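Local coordinates for protein prolyl oligopeptidase (Galerina marginata, PDB 5N4B) that cleaves peptides on the C-terminal side of prolyl residues and macrocyclises the precursor of the amanitin toxins, at residues 497-501 / 620-624. The protein carries 1 engineered substitution. Coordinates in Å, arbitrary orientation, origin at the centre of the assembly. Numbering follows the deposited sequence.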
loop_
_atom_site.group_PDB
_atom_site.type_symbol
_atom_site.label_atom_id
_atom_site.label_comp_id
_atom_site.label_asym_id
_atom_site.label_seq_id
_atom_site.Cartn_x
_atom_site.Cartn_y
_atom_site.Cartn_z
ATOM N N TYR A 497 1.208 11.222 -0.310
ATOM C CA TYR A 497 0.466 10.346 -1.210
ATOM C C TYR A 497 -0.723 11.134 -1.739
ATOM O O TYR A 497 -0.705 11.538 -2.905
ATOM C CB TYR A 497 0.059 9.041 -0.517
ATOM C CG TYR A 497 -0.623 8.077 -1.428
ATOM C CD1 TYR A 497 0.103 7.353 -2.389
ATOM C CD2 TYR A 497 -1.998 7.849 -1.348
ATOM C CE1 TYR A 497 -0.539 6.439 -3.213
ATOM C CE2 TYR A 497 -2.619 6.953 -2.167
ATOM C CZ TYR A 497 -1.894 6.247 -3.101
ATOM O OH TYR A 497 -2.518 5.311 -3.914
ATOM N N GLY A 498 -1.722 11.413 -0.911
ATOM C CA GLY A 498 -2.714 12.427 -1.218
ATOM C C GLY A 498 -3.911 11.971 -2.028
ATOM O O GLY A 498 -4.326 12.653 -2.967
ATOM N N GLY A 499 -4.448 10.826 -1.719
ATOM C CA GLY A 499 -5.571 10.333 -2.490
ATOM C C GLY A 499 -6.102 9.013 -1.949
ATOM O O GLY A 499 -5.501 8.328 -1.100
ATOM N N PHE A 500 -7.258 8.651 -2.494
ATOM C CA PHE A 500 -7.843 7.315 -2.381
ATOM C C PHE A 500 -8.244 6.957 -0.951
ATOM O O PHE A 500 -8.473 5.768 -0.651
ATOM C CB PHE A 500 -6.954 6.243 -2.997
ATOM C CG PHE A 500 -6.723 6.426 -4.482
ATOM C CD1 PHE A 500 -7.678 5.944 -5.394
ATOM C CD2 PHE A 500 -5.602 7.077 -4.976
ATOM C CE1 PHE A 500 -7.508 6.094 -6.742
ATOM C CE2 PHE A 500 -5.421 7.247 -6.375
ATOM C CZ PHE A 500 -6.369 6.724 -7.261
ATOM N N ALA A 501 -8.405 7.970 -0.096
ATOM C CA ALA A 501 -8.699 7.750 1.316
ATOM C C ALA A 501 -7.593 6.980 2.020
ATOM O O ALA A 501 -7.812 6.401 3.098
ATOM C CB ALA A 501 -10.067 7.079 1.512
ATOM N N TRP A 620 -9.801 4.712 -11.445
ATOM C CA TRP A 620 -9.450 5.972 -10.805
ATOM C C TRP A 620 -10.314 7.149 -11.258
ATOM O O TRP A 620 -10.071 8.280 -10.823
ATOM C CB TRP A 620 -7.986 6.317 -11.056
ATOM C CG TRP A 620 -7.026 5.225 -10.824
ATOM C CD1 TRP A 620 -7.147 4.152 -9.995
ATOM C CD2 TRP A 620 -5.776 5.097 -11.491
ATOM N NE1 TRP A 620 -6.030 3.355 -10.108
ATOM C CE2 TRP A 620 -5.170 3.924 -11.020
ATOM C CE3 TRP A 620 -5.114 5.866 -12.442
ATOM C CZ2 TRP A 620 -3.920 3.500 -11.499
ATOM C CZ3 TRP A 620 -3.893 5.449 -12.919
ATOM C CH2 TRP A 620 -3.320 4.287 -12.465
ATOM N N ILE A 621 -11.287 6.931 -12.125
ATOM C CA ILE A 621 -12.244 7.983 -12.433
ATOM C C ILE A 621 -12.937 8.483 -11.170
ATOM O O ILE A 621 -13.254 9.674 -11.070
ATOM C CB ILE A 621 -13.220 7.486 -13.501
ATOM C CG1 ILE A 621 -12.482 7.419 -14.844
ATOM C CG2 ILE A 621 -14.411 8.399 -13.592
ATOM C CD1 ILE A 621 -13.293 6.682 -15.931
ATOM N N SER A 622 -13.155 7.615 -10.177
ATOM C CA SER A 622 -13.753 8.081 -8.930
ATOM C C SER A 622 -12.828 9.015 -8.164
ATOM O O SER A 622 -13.296 9.737 -7.276
ATOM C CB SER A 622 -14.134 6.891 -8.064
ATOM O OG SER A 622 -13.032 6.082 -7.816
ATOM N N GLU A 623 -11.532 9.013 -8.469
ATOM C CA GLU A 623 -10.542 9.868 -7.846
ATOM C C GLU A 623 -10.231 11.140 -8.614
ATOM O O GLU A 623 -10.055 12.194 -8.005
ATOM C CB GLU A 623 -9.224 9.122 -7.639
ATOM C CG GLU A 623 -8.244 9.834 -6.723
ATOM C CD GLU A 623 -8.660 9.875 -5.229
ATOM O OE1 GLU A 623 -9.613 9.167 -4.867
ATOM O OE2 GLU A 623 -8.027 10.647 -4.453
ATOM N N TYR A 624 -10.149 11.066 -9.935
ATOM C CA TYR A 624 -9.682 12.170 -10.774
ATOM C C TYR A 624 -10.772 12.801 -11.634
ATOM O O TYR A 624 -10.555 13.914 -12.136
ATOM C CB TYR A 624 -8.564 11.671 -11.695
ATOM C CG TYR A 624 -7.376 11.036 -11.013
ATOM C CD1 TYR A 624 -6.828 11.613 -9.911
ATOM C CD2 TYR A 624 -6.808 9.877 -11.502
ATOM C CE1 TYR A 624 -5.744 11.045 -9.264
ATOM C CE2 TYR A 624 -5.728 9.295 -10.879
ATOM C CZ TYR A 624 -5.203 9.895 -9.752
ATOM O OH TYR A 624 -4.143 9.237 -9.203
#
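Tyr497 makes no contact with 620-624. Its side chain packs on an aromatic side chain of the bound peptide, at the substrate site. In related prolyl oligopeptidases, the tyrosine of this loop contributes to the oxyanion hole. Gly498 has positive phi, which favours glycine, and its carbonyl oxygen accepts a hydrogen bond from Lys547. Gly499 brings its CA to 3.2 Å from Glu623 OE2; a CB here would clash with that oxygen. The backbone N of Phe500 donates a hydrogen bond to Glu623 OE2 (2.9 Å). The same buried carboxylate forms a salt bridge with Lys547 and a hydrogen bond with His539. The Phe500 ring enters an aromatic cluster. In two offset edge-to-face pairs its edge points toward the five-membered ring of Trp620 (centroids 5.3 Å apart) and the ring of Tyr624 (6.0 Å). Glu623 CG lies over its face in a CH-pi contact, 3.8 Å from the ring centroid. Ala501 hydrogen-bonds through its backbone to Gly530, beyond strand 522-526. The contact lies in the alpha/beta-hydrolase domain, near Ala578, an engineered residue at a charge-relay position. It joins the loop after strand 492-495 to the short helix 621-624, and Phe500 and Tyr624 also touch helix 579-590.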